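Local coordinates for protein Ceg4 (Legionella pneumophila subsp. pneumophila, PDB 6AOK) that dephosphorylates phosphotyrosine and attenuates eukaryotic MAPK signalling, with this N-terminal part forming a HAD-like phosphatase domain that binds magnesium, at residues I15-D20 against Y163-S168; G21-K26 against F87-E92; P91-F96 against F199-Y204; I110-R115 against L136-S141; G142-D147 against P169-E174. One frame throughout, in Å; residues are numbered along the deposited sequence.

Interaction 1 lies in the core, pairing strands 13-17 and 161-165 and gathering the magnesium ligands at their ends. Interaction 4 extends the same sheet to its edge strand 136-139 and is only partly buried; its backbone ladder resembles that of interaction 1, but its loop ends carry no metal ligand. Interaction 5, also partly buried, joins two helices flanking the sheet through a carboxylate and a water; its Lys144 reaches back to the aspartates of interaction 1. Interactions 2 and 3 share Pro91 and Glu92 of helix 91-100. Both are largely buried and lack direct hydrogen bonds: interaction 2 joins two loops through packing and a bridging water, interaction 3 two helices through aromatic rings.

Interaction 1: residues I15-D20 against Y163-S168; sequences IFTDFD and YILDDS. With MG (magnesium ion), chain B.
Ile15-Thr17 and Tyr163-Leu165 run as parallel strands with axes 4.8 Å apart, laced by Phe16 N to Tyr163 O (2.8 Å), Leu165 N to Phe16 O and Asp18 N to Leu165 O. Where they end, the Rossmann-like HAD fold assembles its magnesium site, with Asp18 and Asp20 spaced as in the family's DxDx(T/V) motif. On the face bearing Ile15 and Thr17, Leu165 CD1 touches both Ile15 CG2 (4.1 Å) and Thr17 CB (3.9 Å). Past the strands Asp18 CG, anti to the backbone N (chi1 -178°), heads for the magnesium; the carboxylates of Asp18 and Asp166 stack with planes 5° apart, and Lys144 makes a salt bridge to each, at Asp18 OD1 and Asp166 OD2. The other oxygen of Asp166, OD1, accepts from Ser168 N in an Asx turn and from a metal-bound water. Six oxygens surround the magnesium octahedrally: Asp18 OD2, Asp20 O, Asp167 OD1 and three waters. Asp18 OD2, 2.0 Å from the ion, stands across it from the water that donates to Asp167 OD2.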
# COMPACT_ATOMS: atom_id res chain seq x y z
N ILE A 15 0.13 -5.85 8.08
CA ILE A 15 -0.62 -5.76 6.85
C ILE A 15 0.33 -6.08 5.70
O ILE A 15 1.41 -5.50 5.60
CB ILE A 15 -1.24 -4.36 6.68
CG1 ILE A 15 -2.24 -4.11 7.81
CG2 ILE A 15 -1.93 -4.24 5.31
CD1 ILE A 15 -2.59 -2.69 7.92
N PHE A 16 -0.11 -6.94 4.80
CA PHE A 16 0.55 -7.13 3.52
C PHE A 16 -0.48 -6.76 2.50
O PHE A 16 -1.43 -7.53 2.30
CB PHE A 16 1.02 -8.57 3.32
CG PHE A 16 2.12 -8.97 4.24
CD1 PHE A 16 1.86 -9.72 5.39
CD2 PHE A 16 3.40 -8.56 4.00
CE1 PHE A 16 2.89 -10.08 6.24
CE2 PHE A 16 4.42 -8.85 4.87
CZ PHE A 16 4.15 -9.62 5.99
N THR A 17 -0.30 -5.61 1.83
CA THR A 17 -1.30 -5.15 0.88
C THR A 17 -0.64 -4.86 -0.46
O THR A 17 0.46 -4.29 -0.52
CB THR A 17 -2.04 -3.90 1.40
OG1 THR A 17 -3.02 -3.51 0.45
CG2 THR A 17 -1.08 -2.76 1.59
N ASP A 18 -1.29 -5.29 -1.52
CA ASP A 18 -0.97 -4.83 -2.86
C ASP A 18 -1.21 -3.31 -2.98
O ASP A 18 -1.88 -2.70 -2.14
CB ASP A 18 -1.85 -5.61 -3.87
CG ASP A 18 -1.57 -5.23 -5.31
OD1 ASP A 18 -0.37 -5.14 -5.70
OD2 ASP A 18 -2.56 -5.05 -6.05
N PHE A 19 -0.63 -2.69 -4.01
CA PHE A 19 -0.90 -1.28 -4.26
C PHE A 19 -1.89 -1.09 -5.41
O PHE A 19 -3.05 -0.74 -5.17
CB PHE A 19 0.42 -0.48 -4.48
CG PHE A 19 0.19 0.99 -4.67
CD1 PHE A 19 -0.12 1.81 -3.57
CD2 PHE A 19 0.30 1.58 -5.93
CE1 PHE A 19 -0.34 3.16 -3.73
CE2 PHE A 19 0.07 2.95 -6.09
CZ PHE A 19 -0.24 3.73 -4.99
N ASP A 20 -1.46 -1.33 -6.66
CA ASP A 20 -2.29 -1.00 -7.83
C ASP A 20 -3.50 -1.92 -7.90
O ASP A 20 -3.33 -3.15 -8.01
CB ASP A 20 -1.50 -1.16 -9.12
CG ASP A 20 -0.32 -0.24 -9.20
OD1 ASP A 20 -0.49 1.02 -9.23
OD2 ASP A 20 0.81 -0.78 -9.20
N TYR A 163 -3.27 -9.06 7.90
CA TYR A 163 -4.12 -8.72 6.75
C TYR A 163 -3.39 -9.02 5.45
O TYR A 163 -2.19 -8.72 5.32
CB TYR A 163 -4.49 -7.24 6.75
CG TYR A 163 -5.65 -6.98 7.65
CD1 TYR A 163 -5.48 -6.95 9.02
CD2 TYR A 163 -6.91 -6.77 7.15
CE1 TYR A 163 -6.54 -6.71 9.84
CE2 TYR A 163 -7.97 -6.55 7.96
CZ TYR A 163 -7.78 -6.51 9.33
OH TYR A 163 -8.87 -6.30 10.20
N ILE A 164 -4.11 -9.61 4.49
CA ILE A 164 -3.60 -9.85 3.14
C ILE A 164 -4.62 -9.33 2.15
O ILE A 164 -5.77 -9.79 2.15
CB ILE A 164 -3.35 -11.34 2.87
CG1 ILE A 164 -2.52 -11.93 4.01
CG2 ILE A 164 -2.65 -11.49 1.51
CD1 ILE A 164 -2.56 -13.50 4.08
N LEU A 165 -4.21 -8.37 1.31
CA LEU A 165 -5.13 -7.73 0.37
C LEU A 165 -4.49 -7.75 -0.99
O LEU A 165 -3.36 -7.27 -1.15
CB LEU A 165 -5.42 -6.28 0.77
CG LEU A 165 -6.04 -6.23 2.16
CD1 LEU A 165 -4.99 -5.73 3.11
CD2 LEU A 165 -7.30 -5.37 2.21
N ASP A 166 -5.19 -8.29 -1.98
CA ASP A 166 -4.64 -8.25 -3.35
C ASP A 166 -5.76 -8.48 -4.35
O ASP A 166 -6.62 -9.34 -4.15
CB ASP A 166 -3.53 -9.31 -3.54
CG ASP A 166 -2.54 -8.94 -4.63
OD1 ASP A 166 -2.99 -8.56 -5.73
OD2 ASP A 166 -1.29 -9.04 -4.40
N ASP A 167 -5.75 -7.70 -5.44
CA ASP A 167 -6.75 -7.97 -6.47
C ASP A 167 -6.34 -9.07 -7.43
O ASP A 167 -7.19 -9.53 -8.19
CB ASP A 167 -7.09 -6.68 -7.28
CG ASP A 167 -5.88 -6.12 -8.06
OD1 ASP A 167 -4.81 -5.88 -7.45
OD2 ASP A 167 -5.96 -5.95 -9.31
N SER A 168 -5.09 -9.49 -7.45
CA SER A 168 -4.67 -10.56 -8.32
C SER A 168 -4.77 -11.90 -7.59
O SER A 168 -4.08 -12.09 -6.59
CB SER A 168 -3.22 -10.32 -8.77
OG SER A 168 -2.60 -11.55 -9.10
MG MG B . -2.92 -5.14 -7.99
O HOH W 1 -1.02 -4.84 -8.68
O HOH W 2 -2.31 -7.15 -7.90
O HOH W 3 -3.66 -5.30 -9.97

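Interaction 2: residues G21-K26 against F87-E92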
# COMPACT_ATOMS: atom_id res chain seq x y z
N GLY A 21 -4.71 -1.33 -7.91
CA GLY A 21 -5.92 -2.10 -7.99
C GLY A 21 -6.40 -2.62 -6.65
O GLY A 21 -7.48 -3.21 -6.58
N THR A 22 -5.65 -2.39 -5.59
CA THR A 22 -6.07 -2.72 -4.24
C THR A 22 -6.22 -1.44 -3.43
O THR A 22 -7.33 -1.05 -3.05
CB THR A 22 -5.03 -3.69 -3.63
OG1 THR A 22 -4.99 -4.91 -4.42
CG2 THR A 22 -5.37 -4.00 -2.17
N VAL A 23 -5.12 -0.74 -3.21
CA VAL A 23 -5.18 0.61 -2.66
C VAL A 23 -5.72 1.60 -3.71
O VAL A 23 -6.53 2.48 -3.40
CB VAL A 23 -3.79 1.02 -2.14
CG1 VAL A 23 -3.79 2.43 -1.66
CG2 VAL A 23 -3.29 0.11 -0.96
N THR A 24 -5.31 1.48 -4.98
CA THR A 24 -5.85 2.32 -6.04
C THR A 24 -6.99 1.61 -6.73
O THR A 24 -7.22 0.44 -6.50
CB THR A 24 -4.81 2.70 -7.11
OG1 THR A 24 -4.59 1.57 -7.98
CG2 THR A 24 -3.55 3.14 -6.50
N GLY A 25 -7.66 2.32 -7.66
CA GLY A 25 -8.71 1.63 -8.39
C GLY A 25 -8.33 1.11 -9.78
O GLY A 25 -9.23 0.73 -10.54
N LYS A 26 -7.05 1.07 -10.15
CA LYS A 26 -6.62 0.63 -11.47
C LYS A 26 -5.56 -0.44 -11.28
O LYS A 26 -4.62 -0.23 -10.52
CB LYS A 26 -6.04 1.79 -12.30
CG LYS A 26 -7.07 2.63 -12.97
CD LYS A 26 -7.79 1.83 -14.07
CE LYS A 26 -8.82 2.67 -14.83
NZ LYS A 26 -9.98 3.08 -13.97
N PHE A 87 -6.65 6.27 -10.65
CA PHE A 87 -5.23 6.18 -10.33
C PHE A 87 -4.94 6.41 -8.86
O PHE A 87 -3.88 5.99 -8.36
CB PHE A 87 -4.43 7.24 -11.06
CG PHE A 87 -4.10 6.91 -12.47
CD1 PHE A 87 -5.07 6.98 -13.46
CD2 PHE A 87 -2.78 6.60 -12.83
CE1 PHE A 87 -4.77 6.72 -14.77
CE2 PHE A 87 -2.46 6.34 -14.17
CZ PHE A 87 -3.46 6.41 -15.14
N LEU A 88 -5.82 7.10 -8.15
CA LEU A 88 -5.57 7.52 -6.79
C LEU A 88 -6.19 6.54 -5.79
O LEU A 88 -6.98 5.65 -6.15
CB LEU A 88 -6.12 8.93 -6.57
CG LEU A 88 -5.64 10.02 -7.51
CD1 LEU A 88 -6.38 11.29 -7.16
CD2 LEU A 88 -4.17 10.20 -7.26
N MSE A 89 -5.83 6.70 -4.52
CA MSE A 89 -6.48 5.97 -3.41
C MSE A 89 -7.87 6.49 -3.21
O MSE A 89 -8.07 7.68 -3.30
CB MSE A 89 -5.76 6.20 -2.09
CG MSE A 89 -4.49 5.57 -1.93
SE MSE A 89 -4.06 5.75 -0.04
CE MSE A 89 -2.87 7.30 -0.25
N SER A 90 -8.83 5.63 -2.87
CA SER A 90 -10.15 6.14 -2.50
C SER A 90 -10.08 6.89 -1.17
O SER A 90 -9.17 6.68 -0.37
CB SER A 90 -11.16 4.99 -2.38
OG SER A 90 -10.77 4.11 -1.34
N PRO A 91 -11.04 7.77 -0.91
CA PRO A 91 -11.09 8.44 0.39
C PRO A 91 -11.14 7.48 1.56
O PRO A 91 -10.61 7.79 2.63
CB PRO A 91 -12.39 9.26 0.30
CG PRO A 91 -12.66 9.42 -1.18
CD PRO A 91 -12.13 8.16 -1.81
N GLU A 92 -11.83 6.33 1.39
CA GLU A 92 -11.85 5.31 2.43
C GLU A 92 -10.45 4.73 2.62
O GLU A 92 -9.98 4.57 3.76
CB GLU A 92 -12.84 4.20 2.09
CG GLU A 92 -14.33 4.59 2.10
CD GLU A 92 -14.78 5.23 0.80
OE1 GLU A 92 -13.95 5.51 -0.10
OE2 GLU A 92 -16.00 5.45 0.67
O HOH W 4 -8.97 2.68 -2.87
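Val23 and Thr24 bring the loop 21-26 against Leu88 and Met89. Gly21 gives its N-H to Thr24 OG1 (2.9 Å), curling the loop back on itself, while Thr22 O accepts from the indole NE1 of Trp201. Val23 follows, its side chain lying beside that of selenomethionine Met89 and pointing the same way. The very short approach of CG1 to Met89 CG is doubtful, Met89 having two conformers. Val23 O meets Met89 CA in a CA-H...O contact (3.5 Å) and takes a hydrogen bond from a water that accepts in turn from Ser90 N (3.0 Å). At Thr24, chi1 of 77° sets OG1 between the backbone N and the carbonyl carbon, while CG2 meets Phe87 O at 3.4 Å and CA gives a second CA-H...O contact to Leu88 O. Gly25 bonds through its backbone to Asp86, whose carboxylate also takes Lys26 NZ in a salt bridge. In HAD enzymes this region after the first strand forms the squiggle and flap, and the partly helical insertion between the two segments probably corresponds to a C1-type cap. With no direct hydrogen bond between the segments, their union rests on packing, CA-H...O contacts and that one bridging water.

Interaction 3: residues P91-F96 against F199-Y204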
# COMPACT_ATOMS: atom_id res chain seq x y z
N PRO A 91 -11.04 7.77 -0.91
CA PRO A 91 -11.09 8.44 0.39
C PRO A 91 -11.14 7.48 1.56
O PRO A 91 -10.61 7.79 2.63
CB PRO A 91 -12.39 9.26 0.30
CG PRO A 91 -12.66 9.42 -1.18
CD PRO A 91 -12.13 8.16 -1.81
N GLU A 92 -11.83 6.33 1.39
CA GLU A 92 -11.85 5.31 2.43
C GLU A 92 -10.45 4.73 2.62
O GLU A 92 -9.98 4.57 3.76
CB GLU A 92 -12.84 4.20 2.09
CG GLU A 92 -14.33 4.59 2.10
CD GLU A 92 -14.78 5.23 0.80
OE1 GLU A 92 -13.95 5.51 -0.10
OE2 GLU A 92 -16.00 5.45 0.67
N ALA A 93 -9.74 4.47 1.53
CA ALA A 93 -8.37 3.97 1.68
C ALA A 93 -7.48 5.01 2.35
O ALA A 93 -6.64 4.67 3.20
CB ALA A 93 -7.79 3.58 0.33
N VAL A 94 -7.62 6.28 1.95
CA VAL A 94 -6.87 7.37 2.59
C VAL A 94 -7.10 7.36 4.10
O VAL A 94 -6.16 7.45 4.89
CB VAL A 94 -7.26 8.72 1.97
CG1 VAL A 94 -6.79 9.87 2.87
CG2 VAL A 94 -6.66 8.84 0.57
N ALA A 95 -8.37 7.27 4.54
CA ALA A 95 -8.64 7.28 5.97
C ALA A 95 -8.02 6.06 6.67
O ALA A 95 -7.52 6.16 7.81
CB ALA A 95 -10.15 7.34 6.24
N PHE A 96 -8.08 4.90 6.03
CA PHE A 96 -7.46 3.70 6.60
C PHE A 96 -5.96 3.90 6.84
O PHE A 96 -5.45 3.62 7.94
CB PHE A 96 -7.66 2.52 5.67
CG PHE A 96 -7.02 1.25 6.16
CD1 PHE A 96 -7.67 0.41 7.05
CD2 PHE A 96 -5.74 0.88 5.71
CE1 PHE A 96 -7.07 -0.79 7.46
CE2 PHE A 96 -5.15 -0.26 6.15
CZ PHE A 96 -5.81 -1.11 7.01
N PHE A 199 -12.64 -3.33 -2.49
CA PHE A 199 -12.15 -3.51 -1.13
C PHE A 199 -12.88 -2.53 -0.19
O PHE A 199 -12.96 -1.33 -0.48
CB PHE A 199 -10.65 -3.27 -1.09
CG PHE A 199 -9.85 -4.31 -1.79
CD1 PHE A 199 -9.57 -4.20 -3.16
CD2 PHE A 199 -9.41 -5.42 -1.11
CE1 PHE A 199 -8.80 -5.19 -3.83
CE2 PHE A 199 -8.66 -6.41 -1.79
CZ PHE A 199 -8.36 -6.26 -3.14
N GLU A 200 -13.36 -3.04 0.95
CA GLU A 200 -14.15 -2.27 1.91
C GLU A 200 -13.21 -1.63 2.94
O GLU A 200 -13.18 -1.98 4.13
CB GLU A 200 -15.18 -3.16 2.58
CG GLU A 200 -16.21 -3.74 1.62
CD GLU A 200 -17.31 -4.59 2.31
OE1 GLU A 200 -17.66 -4.29 3.49
OE2 GLU A 200 -17.84 -5.51 1.65
N TRP A 201 -12.42 -0.68 2.46
CA TRP A 201 -11.43 -0.05 3.33
C TRP A 201 -12.06 0.52 4.59
O TRP A 201 -11.41 0.55 5.65
CB TRP A 201 -10.70 1.05 2.56
CG TRP A 201 -9.78 0.48 1.52
CD1 TRP A 201 -9.96 0.51 0.17
CD2 TRP A 201 -8.54 -0.21 1.74
NE1 TRP A 201 -8.92 -0.11 -0.46
CE2 TRP A 201 -8.03 -0.56 0.49
CE3 TRP A 201 -7.79 -0.53 2.90
CZ2 TRP A 201 -6.80 -1.22 0.32
CZ3 TRP A 201 -6.57 -1.22 2.73
CH2 TRP A 201 -6.09 -1.54 1.44
N SER A 202 -13.31 0.99 4.53
CA SER A 202 -13.85 1.56 5.76
C SER A 202 -14.17 0.46 6.78
O SER A 202 -14.09 0.69 8.01
CB SER A 202 -15.08 2.41 5.48
OG SER A 202 -16.13 1.59 5.04
N GLN A 203 -14.50 -0.73 6.30
CA GLN A 203 -14.69 -1.85 7.22
C GLN A 203 -13.36 -2.30 7.84
O GLN A 203 -13.31 -2.63 9.03
CB GLN A 203 -15.35 -3.02 6.50
CG GLN A 203 -15.59 -4.22 7.42
CD GLN A 203 -16.62 -3.94 8.53
OE1 GLN A 203 -16.33 -4.07 9.73
NE2 GLN A 203 -17.82 -3.53 8.13
N TYR A 204 -12.29 -2.34 7.04
CA TYR A 204 -10.99 -2.77 7.58
C TYR A 204 -10.49 -1.78 8.61
O TYR A 204 -9.93 -2.17 9.62
CB TYR A 204 -9.93 -2.95 6.49
CG TYR A 204 -10.44 -3.67 5.25
CD1 TYR A 204 -11.42 -4.63 5.33
CD2 TYR A 204 -9.94 -3.36 4.01
CE1 TYR A 204 -11.92 -5.25 4.19
CE2 TYR A 204 -10.40 -3.98 2.87
CZ TYR A 204 -11.39 -4.89 2.95
OH TYR A 204 -11.87 -5.48 1.80
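Ala93 and Phe96 of helix 91-100 close on Trp201, at the first turn of helix 201-211, and this is the tight part of the contact. Ala93 CB sits over the five-membered ring of the indole, 3.8 Å from its centroid and 10° off the normal, a CH-pi contact. Tyr204 CE2 covers part of the opposite indole face. Phe96 CG, anti to the backbone N (chi1 179°), heads toward Trp201, and the ring meets the six-membered ring of the indole with planes 55° apart and centroids 5.2 Å. Trp201 CE3 lies over one face of Phe96, near the rim, while Phe96 CE1 touches Tyr204 CB at 3.7 Å. The solvent side is looser: Glu92 CB meets Trp201 CB at 3.8 Å and its CG meets Ser202 CB at 4.1 Å, but Glu92 and Ser202 are exposed. Inward, Trp201 packs on Thr17 and Leu165 and Phe96 on Ile15, so both helices lie on that face of the parallel sheet. No hydrogen bond crosses between the segments; the join is apolar and aromatic.

Interaction 4: residues I110-R115 against L136-S141; sequences IVTKNR and LTILES
Ile110 and Thr137 open the ladder between two parallel strands: Ile110 N donates to Thr137 O (2.8 Å), Leu139 N to Ile110 O, nearly straight (179°), and Thr112 N to Leu139 O. On one face Ile110 CD1 meets Leu136 CD2 at 3.7 Å; on the other Val111 CG2 faces Leu139 CD1 at 4.1 Å. Past the strands, Thr112 and Glu140 lie alongside each other, pointing the same way, with Thr112 CG2 3.8 Å from Glu140 CB. Glu140 CB also touches Asn114 O, and OE2 comes 3.5 Å from Arg115 CA. Further out, Thr112 OG1, anti to its own backbone N (chi1 -172°), accepts from Asn114 N (2.9 Å) in an ST turn, a placement consistent with the Ser or Thr of HAD motif II. Asn114 OD1 takes the N-H of Arg115, and its ND2 donates to Asp20 OD2, tying the loop to the magnesium site. Glu140 OE1 accepts from Ala116 N, and Lys53 NZ bonds both Asn114 O and Glu140 O. Strand 106-111, helix 116-125 and edge strand 136-139 form a beta-alpha-beta unit: the helix sets Ile119 against Ile110, Thr112 and Ile138, while helix 144-153 packs against Val111 and Leu139.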
# COMPACT_ATOMS: atom_id res chain seq x y z
N ILE A 110 3.60 -2.79 1.90
CA ILE A 110 3.04 -2.80 0.56
C ILE A 110 3.92 -3.69 -0.31
O ILE A 110 5.13 -3.50 -0.37
CB ILE A 110 2.96 -1.38 -0.01
CG1 ILE A 110 2.04 -0.52 0.88
CG2 ILE A 110 2.44 -1.46 -1.50
CD1 ILE A 110 2.00 0.97 0.42
N VAL A 111 3.33 -4.68 -0.94
CA VAL A 111 4.08 -5.66 -1.72
C VAL A 111 3.61 -5.52 -3.16
O VAL A 111 2.43 -5.69 -3.45
CB VAL A 111 3.82 -7.09 -1.20
CG1 VAL A 111 4.77 -8.07 -1.85
CG2 VAL A 111 3.90 -7.14 0.41
N THR A 112 4.54 -5.23 -4.06
CA THR A 112 4.09 -4.64 -5.30
C THR A 112 5.04 -4.99 -6.44
O THR A 112 6.22 -5.25 -6.22
CB THR A 112 4.00 -3.11 -5.09
OG1 THR A 112 3.40 -2.53 -6.21
CG2 THR A 112 5.39 -2.48 -4.88
N LYS A 113 4.56 -4.93 -7.65
CA LYS A 113 5.45 -4.91 -8.81
C LYS A 113 5.62 -3.50 -9.35
O LYS A 113 6.25 -3.31 -10.42
CB LYS A 113 4.96 -5.84 -9.92
CG LYS A 113 4.91 -7.32 -9.51
CD LYS A 113 4.02 -8.16 -10.45
CE LYS A 113 3.64 -9.41 -9.62
NZ LYS A 113 2.78 -10.35 -10.32
N ASN A 114 5.00 -2.52 -8.68
CA ASN A 114 5.26 -1.10 -8.94
C ASN A 114 6.54 -0.69 -8.19
O ASN A 114 7.37 -1.55 -7.84
CB ASN A 114 4.07 -0.24 -8.51
CG ASN A 114 3.92 1.05 -9.31
OD1 ASN A 114 4.90 1.80 -9.48
ND2 ASN A 114 2.68 1.34 -9.78
N ARG A 115 6.73 0.60 -7.94
CA ARG A 115 8.02 1.00 -7.39
C ARG A 115 7.77 1.99 -6.28
O ARG A 115 6.81 2.74 -6.31
CB ARG A 115 8.93 1.62 -8.47
CG ARG A 115 8.26 2.75 -9.23
CD ARG A 115 9.03 3.00 -10.49
NE ARG A 115 10.34 3.59 -10.22
CZ ARG A 115 11.19 3.97 -11.16
NH1 ARG A 115 10.89 3.80 -12.46
NH2 ARG A 115 12.36 4.52 -10.80
N LEU A 136 5.76 3.20 6.00
CA LEU A 136 5.51 2.18 5.01
C LEU A 136 6.77 1.36 4.79
O LEU A 136 7.87 1.92 4.72
CB LEU A 136 5.14 2.83 3.68
CG LEU A 136 3.82 3.55 3.64
CD1 LEU A 136 3.80 4.23 2.29
CD2 LEU A 136 2.70 2.53 3.69
N THR A 137 6.60 0.05 4.64
CA THR A 137 7.66 -0.85 4.15
C THR A 137 7.20 -1.25 2.76
O THR A 137 6.13 -1.84 2.61
CB THR A 137 7.84 -2.08 5.06
OG1 THR A 137 8.33 -1.66 6.34
CG2 THR A 137 8.83 -3.14 4.47
N ILE A 138 7.97 -0.92 1.75
CA ILE A 138 7.57 -1.18 0.38
C ILE A 138 8.48 -2.27 -0.13
O ILE A 138 9.71 -2.08 -0.17
CB ILE A 138 7.65 0.09 -0.48
CG1 ILE A 138 6.75 1.16 0.13
CG2 ILE A 138 7.19 -0.21 -1.98
CD1 ILE A 138 6.80 2.49 -0.60
N LEU A 139 7.88 -3.42 -0.49
CA LEU A 139 8.61 -4.61 -0.94
C LEU A 139 8.33 -4.75 -2.43
O LEU A 139 7.19 -5.00 -2.81
CB LEU A 139 8.13 -5.83 -0.16
CG LEU A 139 8.33 -5.61 1.36
CD1 LEU A 139 7.59 -6.66 2.13
CD2 LEU A 139 9.85 -5.55 1.79
N GLU A 140 9.35 -4.57 -3.27
CA GLU A 140 9.04 -4.46 -4.71
C GLU A 140 9.92 -5.39 -5.54
O GLU A 140 10.23 -5.09 -6.69
CB GLU A 140 9.15 -3.01 -5.20
CG GLU A 140 10.52 -2.36 -5.04
CD GLU A 140 10.69 -1.05 -5.86
OE1 GLU A 140 10.75 0.03 -5.26
OE2 GLU A 140 10.84 -1.13 -7.12
N SER A 141 10.27 -6.55 -5.00
CA SER A 141 11.10 -7.45 -5.78
C SER A 141 10.34 -8.04 -6.97
O SER A 141 10.95 -8.43 -7.97
CB SER A 141 11.61 -8.56 -4.88
OG SER A 141 10.62 -9.57 -4.74

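Interaction 5: residues G142-D147 against P169-E174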
# COMPACT_ATOMS: atom_id res chain seq x y z
N GLY A 142 9.02 -8.17 -6.86
CA GLY A 142 8.20 -8.69 -7.92
C GLY A 142 7.77 -10.11 -7.67
O GLY A 142 6.92 -10.62 -8.40
N TYR A 143 8.32 -10.74 -6.65
CA TYR A 143 7.94 -12.11 -6.30
C TYR A 143 7.34 -12.02 -4.91
O TYR A 143 8.07 -11.97 -3.91
CB TYR A 143 9.14 -13.04 -6.34
CG TYR A 143 8.80 -14.50 -6.08
CD1 TYR A 143 7.51 -15.00 -6.37
CD2 TYR A 143 9.76 -15.37 -5.56
CE1 TYR A 143 7.21 -16.35 -6.16
CE2 TYR A 143 9.47 -16.68 -5.33
CZ TYR A 143 8.21 -17.17 -5.63
OH TYR A 143 7.98 -18.47 -5.37
N LYS A 144 6.00 -11.96 -4.84
CA LYS A 144 5.36 -11.65 -3.57
C LYS A 144 5.59 -12.74 -2.52
O LYS A 144 5.69 -12.43 -1.32
CB LYS A 144 3.86 -11.39 -3.80
CG LYS A 144 3.62 -10.18 -4.72
CD LYS A 144 2.28 -9.46 -4.40
CE LYS A 144 2.02 -8.36 -5.41
NZ LYS A 144 0.78 -7.55 -5.17
N PHE A 145 5.63 -14.01 -2.92
CA PHE A 145 5.89 -15.05 -1.93
C PHE A 145 7.21 -14.79 -1.22
O PHE A 145 7.29 -14.88 0.01
CB PHE A 145 5.93 -16.45 -2.56
CG PHE A 145 6.35 -17.52 -1.56
CD1 PHE A 145 5.42 -18.05 -0.69
CD2 PHE A 145 7.68 -17.90 -1.43
CE1 PHE A 145 5.80 -19.02 0.27
CE2 PHE A 145 8.07 -18.83 -0.49
CZ PHE A 145 7.11 -19.40 0.37
N ASN A 146 8.28 -14.49 -1.97
CA ASN A 146 9.58 -14.30 -1.33
C ASN A 146 9.57 -13.04 -0.50
O ASN A 146 10.17 -13.00 0.59
CB ASN A 146 10.70 -14.23 -2.37
CG ASN A 146 11.33 -15.61 -2.64
OD1 ASN A 146 10.94 -16.64 -2.04
ND2 ASN A 146 12.29 -15.64 -3.58
N ASP A 147 8.90 -11.99 -0.99
CA ASP A 147 8.87 -10.75 -0.23
C ASP A 147 8.17 -10.94 1.11
O ASP A 147 8.66 -10.46 2.14
CB ASP A 147 8.20 -9.65 -1.04
CG ASP A 147 9.19 -8.94 -2.01
OD1 ASP A 147 10.41 -9.20 -1.93
OD2 ASP A 147 8.76 -8.13 -2.85
N PRO A 169 -5.54 -12.86 -8.07
CA PRO A 169 -5.62 -14.16 -7.34
C PRO A 169 -4.28 -14.87 -7.18
O PRO A 169 -4.01 -15.46 -6.12
CB PRO A 169 -6.57 -14.98 -8.22
CG PRO A 169 -7.39 -13.97 -8.93
CD PRO A 169 -6.48 -12.78 -9.19
N THR A 170 -3.43 -14.87 -8.22
CA THR A 170 -2.13 -15.54 -8.13
C THR A 170 -1.26 -14.91 -7.05
O THR A 170 -0.60 -15.60 -6.25
CB THR A 170 -1.42 -15.49 -9.49
OG1 THR A 170 -2.19 -16.22 -10.45
CG2 THR A 170 -0.06 -16.13 -9.41
N ASP A 171 -1.21 -13.59 -7.04
CA ASP A 171 -0.35 -12.91 -6.07
C ASP A 171 -0.92 -13.02 -4.66
O ASP A 171 -0.17 -13.25 -3.69
CB ASP A 171 -0.15 -11.45 -6.48
CG ASP A 171 0.70 -11.32 -7.76
OD1 ASP A 171 1.82 -11.84 -7.80
OD2 ASP A 171 0.25 -10.68 -8.73
N TYR A 172 -2.25 -12.93 -4.52
CA TYR A 172 -2.89 -13.19 -3.23
C TYR A 172 -2.48 -14.56 -2.69
O TYR A 172 -2.04 -14.69 -1.53
CB TYR A 172 -4.42 -13.13 -3.40
CG TYR A 172 -5.14 -13.46 -2.10
CD1 TYR A 172 -5.44 -12.47 -1.17
CD2 TYR A 172 -5.49 -14.76 -1.80
CE1 TYR A 172 -6.08 -12.78 -0.00
CE2 TYR A 172 -6.15 -15.07 -0.65
CZ TYR A 172 -6.45 -14.06 0.24
OH TYR A 172 -7.09 -14.39 1.43
N ALA A 173 -2.55 -15.56 -3.54
CA ALA A 173 -2.32 -16.95 -3.15
C ALA A 173 -0.90 -17.14 -2.65
O ALA A 173 -0.68 -17.89 -1.70
CB ALA A 173 -2.63 -17.88 -4.32
N GLU A 174 0.07 -16.50 -3.32
CA GLU A 174 1.46 -16.47 -2.86
C GLU A 174 1.62 -15.85 -1.48
O GLU A 174 2.35 -16.37 -0.64
CB GLU A 174 2.33 -15.68 -3.84
CG GLU A 174 2.55 -16.38 -5.19
CD GLU A 174 3.47 -15.54 -6.07
OE1 GLU A 174 4.28 -14.73 -5.55
OE2 GLU A 174 3.40 -15.72 -7.30
O HOH W 5 4.41 -12.68 -7.36
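Glu174, Lys144 and Asp171 carry most of this contact between the first turn of helix 144-153 and the first two turns of helix 169-180. The extended side chain of Glu174, its CD anti to CA (chi2 -178°), reaches the start of helix 144-153, where OE1 accepts from Phe145 N (3.0 Å) on its anti lone pair. Its carboxylate stands 71° from the plane of the Tyr143 ring, with OE1 3.3 Å from Tyr143 CD1. The helix dipole would favour a negative group at this N-terminus. A water accepts from Lys144 N and lies 2.7 Å from Glu174 OE1 and 2.8 Å from Asp171 OD1, bridging the helices. In this Rossmann-like fold the two helices follow strands 136-139 and 161-165, and Lys144 occupies a place consistent with the motif III lysine of HAD enzymes. Its chain crosses Asp171 at about a right angle, CD packing on Asp171 CB at 3.8 Å. Asp171 OD2 bonds Ser168 OG and salt-bridges Lys113. Lys144 NZ runs on toward the magnesium-site aspartates, donating to Val111 O.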